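Local coordinates for protein TssK C (Escherichia coli, PDB 5M2Y) that belongs to the baseplate of the type VI secretion machine and, through this C-terminal domain, probably binds the membrane complex, at residues D29-V34 / H77-I82; A53-D58 / V63-S68. One frame throughout, in Å; residues are numbered along the deposited sequence.

Interaction 1. Residues D29-V34 / H77-I82; sequences DFWLSV and HVPAAI
Apolar packing of a loop onto an inner strand of the sheet is what joins Trp-31 to Val-78 and Pro-79, between strand 28-35 and the loop leading from strand 70-75 to strand 89-95. The indole carries the contact from the strand side. Its CG lies anti to the carbonyl carbon (chi1 -78°), the setting in which the ring meets Val-78 and Pro-79. Val-78 sets one methyl over the five-membered ring and the other outside its outline, near CD1. Its CG1 makes a CH-pi contact over the face, 4.2 Å from the centroid of that ring and only 18° off the normal, while CG2 reaches CD1 of Trp-31 at 3.7 Å. Pro-79 comes in on the same side of the ring plane but obliquely, above the six-membered rim, with its CD just 3.3 Å from Trp-31 CZ2. That is a tight fit. Pro-79 is also the centre of an inverse gamma turn, closed by a weak bond from Ala-80 N to Val-78 O (2.8 Å), so the loop bends sharply where it meets the indole. Beyond the contact, Ser-33 OG bonds Asn-88 ND2, and Val-78 leans on Tyr-90. Strand 28-35 runs between strands 89-95 and 121-128, and Trp-31 touches Ala-92 on one and Val-127 on the other; on the face away from the loop, Leu-32 and Val-34 pack on helix 40-50.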
# COMPACT_ATOMS: atom_id res chain seq x y z
N ASP A 29 5.19 -9.95 1.53
CA ASP A 29 5.72 -8.60 1.44
C ASP A 29 4.83 -7.87 0.46
O ASP A 29 4.35 -8.47 -0.50
CB ASP A 29 7.17 -8.59 1.01
CG ASP A 29 8.08 -9.31 1.99
OD1 ASP A 29 8.09 -8.90 3.19
OD2 ASP A 29 8.80 -10.23 1.57
N PHE A 30 4.56 -6.60 0.73
CA PHE A 30 3.62 -5.80 -0.04
C PHE A 30 4.25 -4.69 -0.85
O PHE A 30 5.25 -4.11 -0.45
CB PHE A 30 2.57 -5.22 0.91
CG PHE A 30 1.75 -6.24 1.65
CD1 PHE A 30 2.21 -6.79 2.84
CD2 PHE A 30 0.51 -6.63 1.18
CE1 PHE A 30 1.46 -7.73 3.53
CE2 PHE A 30 -0.24 -7.58 1.88
CZ PHE A 30 0.23 -8.11 3.05
N TRP A 31 3.64 -4.40 -2.00
CA TRP A 31 4.05 -3.33 -2.90
C TRP A 31 2.85 -2.57 -3.42
O TRP A 31 1.81 -3.16 -3.70
CB TRP A 31 4.79 -3.85 -4.14
CG TRP A 31 6.21 -4.23 -3.90
CD1 TRP A 31 7.32 -3.49 -4.16
CD2 TRP A 31 6.67 -5.49 -3.39
NE1 TRP A 31 8.45 -4.19 -3.81
CE2 TRP A 31 8.07 -5.42 -3.33
CE3 TRP A 31 6.03 -6.66 -2.97
CZ2 TRP A 31 8.84 -6.48 -2.84
CZ3 TRP A 31 6.78 -7.70 -2.49
CH2 TRP A 31 8.17 -7.63 -2.46
N LEU A 32 3.04 -1.28 -3.61
CA LEU A 32 2.05 -0.40 -4.21
C LEU A 32 2.50 -0.03 -5.62
O LEU A 32 3.67 0.25 -5.86
CB LEU A 32 1.88 0.88 -3.37
CG LEU A 32 1.10 0.76 -2.06
CD1 LEU A 32 1.24 2.04 -1.24
CD2 LEU A 32 -0.38 0.41 -2.31
N SER A 33 1.55 -0.05 -6.56
CA SER A 33 1.78 0.38 -7.94
C SER A 33 0.93 1.64 -8.07
O SER A 33 -0.25 1.62 -7.72
CB SER A 33 1.34 -0.70 -8.93
OG SER A 33 1.26 -0.19 -10.25
N VAL A 34 1.56 2.76 -8.44
CA VAL A 34 0.91 4.07 -8.45
C VAL A 34 0.98 4.77 -9.80
O VAL A 34 2.04 4.84 -10.41
CB VAL A 34 1.52 4.99 -7.35
CG1 VAL A 34 0.72 6.27 -7.16
CG2 VAL A 34 1.69 4.25 -6.03
N HIS A 77 11.70 -2.07 -9.44
CA HIS A 77 10.72 -3.06 -9.90
C HIS A 77 10.27 -3.96 -8.77
O HIS A 77 10.98 -4.12 -7.78
CB HIS A 77 11.30 -3.92 -11.04
CG HIS A 77 12.61 -4.57 -10.74
ND1 HIS A 77 12.80 -5.93 -10.86
CD2 HIS A 77 13.78 -4.01 -10.37
CE1 HIS A 77 14.06 -6.16 -10.55
NE2 HIS A 77 14.69 -5.03 -10.25
N VAL A 78 9.07 -4.55 -8.94
CA VAL A 78 8.49 -5.52 -8.03
C VAL A 78 9.14 -6.87 -8.40
O VAL A 78 9.22 -7.20 -9.59
CB VAL A 78 6.94 -5.52 -8.10
CG1 VAL A 78 6.32 -6.65 -7.28
CG2 VAL A 78 6.37 -4.17 -7.68
N PRO A 79 9.68 -7.62 -7.41
CA PRO A 79 10.36 -8.89 -7.72
C PRO A 79 9.41 -10.05 -8.03
O PRO A 79 9.48 -11.10 -7.38
CB PRO A 79 11.19 -9.14 -6.46
CG PRO A 79 10.37 -8.56 -5.38
CD PRO A 79 9.69 -7.35 -5.96
N ALA A 80 8.54 -9.85 -9.03
CA ALA A 80 7.55 -10.83 -9.47
C ALA A 80 6.92 -10.38 -10.78
O ALA A 80 6.97 -9.19 -11.11
CB ALA A 80 6.47 -10.99 -8.41
N ALA A 81 6.31 -11.33 -11.52
CA ALA A 81 5.65 -11.07 -12.79
C ALA A 81 4.29 -10.43 -12.55
O ALA A 81 3.37 -11.07 -12.05
CB ALA A 81 5.50 -12.37 -13.58
N ILE A 82 4.21 -9.13 -12.87
CA ILE A 82 3.00 -8.33 -12.70
C ILE A 82 2.71 -7.51 -13.97
O ILE A 82 3.63 -7.26 -14.76
CB ILE A 82 3.07 -7.42 -11.43
CG1 ILE A 82 4.13 -6.32 -11.57
CG2 ILE A 82 3.26 -8.23 -10.14
CD1 ILE A 82 3.83 -5.07 -10.80

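Interaction 2. Residues A53-D58 / V63-S68; sequences AGSPDD and VNVALS
The backbone N-H of Ser-55 gives the shortest polar bond here, 2.8 Å to Val-65 O and close to straight at 164°, although the donor sits tilted from the carbonyl plane. Its companion runs the other way: Leu-67 N donates to Ala-53 O at 3.0 Å, even straighter, but from well above the plane of that carbonyl. The two bonds flank Gly-54 and Ala-66 as a non-hydrogen-bonded antiparallel pair, a single bridge whose CA atoms are 4.2 Å apart. Here the bridge ties the returning loop 63-68 to edge strand 52-54 without making it a further strand of the sheet. Side chains of the loop fill in around the bridge. Leu-67 points toward segment 53-58, its CB 3.4 Å from Gly-54 O; with CG anti to the backbone N (chi1 176°), the branched end extends across Pro-56 at about a right angle, CD1 meeting the ring at CD (3.9 Å). Farther out, Val-65 lies crosswise to the carboxylate of Asp-58, its CG2 3.4 Å from OD2. That oxygen has its polar partner in Ser-60 OG, in the four residues between the segments. Ser-55 OG, anti to its own backbone nitrogen, accepts a weak bond from Asp-57 N. On its other flank strand 52-54 is held to strand 108-112 through a backbone bond of Gly-54 with Thr-110, and Arg-108 reaches Pro-56 O; helix 97-106 closes over Pro-56 and Leu-67 with Met-103.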
# COMPACT_ATOMS: atom_id res chain seq x y z
N ALA A 53 -0.32 5.25 5.69
CA ALA A 53 -1.08 4.06 6.04
C ALA A 53 -1.97 4.41 7.24
O ALA A 53 -1.53 5.08 8.18
CB ALA A 53 -0.13 2.94 6.42
N GLY A 54 -3.22 4.01 7.15
CA GLY A 54 -4.20 4.25 8.20
C GLY A 54 -4.25 3.10 9.17
O GLY A 54 -3.80 1.99 8.86
N SER A 55 -4.74 3.36 10.36
CA SER A 55 -4.82 2.34 11.36
C SER A 55 -5.89 1.35 10.96
O SER A 55 -6.98 1.75 10.70
CB SER A 55 -5.21 2.94 12.69
OG SER A 55 -5.30 1.97 13.67
N PRO A 56 -5.54 0.08 10.93
CA PRO A 56 -6.50 -0.95 10.57
C PRO A 56 -7.34 -1.39 11.79
O PRO A 56 -8.31 -2.08 11.60
CB PRO A 56 -5.63 -2.12 10.15
CG PRO A 56 -4.37 -1.94 10.85
CD PRO A 56 -4.20 -0.49 11.12
N ASP A 57 -6.95 -0.97 12.98
CA ASP A 57 -7.63 -1.42 14.18
C ASP A 57 -7.91 -0.42 15.27
O ASP A 57 -8.18 -0.81 16.37
CB ASP A 57 -6.82 -2.56 14.79
CG ASP A 57 -5.38 -2.15 15.15
OD1 ASP A 57 -5.07 -0.99 15.00
OD2 ASP A 57 -4.60 -3.00 15.60
N ASP A 58 -7.86 0.86 14.97
CA ASP A 58 -8.11 1.84 16.00
C ASP A 58 -9.56 1.82 16.43
O ASP A 58 -10.44 1.73 15.62
CB ASP A 58 -7.69 3.23 15.58
CG ASP A 58 -7.65 4.18 16.74
OD1 ASP A 58 -6.74 4.09 17.56
OD2 ASP A 58 -8.55 4.97 16.81
N VAL A 63 -10.66 10.65 14.42
CA VAL A 63 -10.76 10.37 13.00
C VAL A 63 -9.33 10.32 12.38
O VAL A 63 -8.41 10.97 12.88
CB VAL A 63 -11.67 11.37 12.22
CG1 VAL A 63 -13.06 11.54 12.82
CG2 VAL A 63 -10.99 12.72 11.97
N ASN A 64 -9.17 9.53 11.31
CA ASN A 64 -7.95 9.39 10.52
C ASN A 64 -6.70 8.93 11.27
O ASN A 64 -5.61 9.36 10.90
CB ASN A 64 -7.63 10.71 9.76
CG ASN A 64 -8.81 11.40 9.10
OD1 ASN A 64 -9.72 10.79 8.53
ND2 ASN A 64 -8.80 12.71 9.14
N VAL A 65 -6.83 8.04 12.28
CA VAL A 65 -5.67 7.51 13.01
C VAL A 65 -4.74 6.78 12.04
O VAL A 65 -5.21 6.02 11.21
CB VAL A 65 -6.06 6.65 14.24
CG1 VAL A 65 -4.83 6.10 14.95
CG2 VAL A 65 -6.88 7.48 15.22
N ALA A 66 -3.43 7.06 12.12
CA ALA A 66 -2.42 6.48 11.25
C ALA A 66 -1.79 5.25 11.88
O ALA A 66 -1.76 5.12 13.10
CB ALA A 66 -1.33 7.50 10.96
N LEU A 67 -1.28 4.35 11.03
CA LEU A 67 -0.56 3.17 11.46
C LEU A 67 0.92 3.50 11.37
O LEU A 67 1.41 3.80 10.29
CB LEU A 67 -0.91 1.94 10.60
CG LEU A 67 -0.13 0.65 10.91
CD1 LEU A 67 -0.49 0.08 12.28
CD2 LEU A 67 -0.35 -0.38 9.83
N SER A 68 1.62 3.48 12.51
CA SER A 68 3.05 3.77 12.50
C SER A 68 3.81 2.49 12.10
O SER A 68 3.25 1.40 12.13
CB SER A 68 3.50 4.29 13.86
OG SER A 68 3.41 3.29 14.85

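In the fold
After strands 3-11 and 14-18 the chain lays down strand 28-35, then passes through helix 40-50 into strand 52-54 at one edge of the antiparallel sheet. Interaction 2 closes here, a short loop with just four residues between its segments. Strand 70-75, at the opposite edge of the sheet, follows, and the loop after it folds back over strand 28-35 to make interaction 1. Interaction 2 is therefore nested inside the long loop that interaction 1 closes. Both reach the same sheet from opposite sides of the chain's centre, their own centres about 23 Å apart: one fastens a loop to an edge strand, the other packs a loop on an inner one.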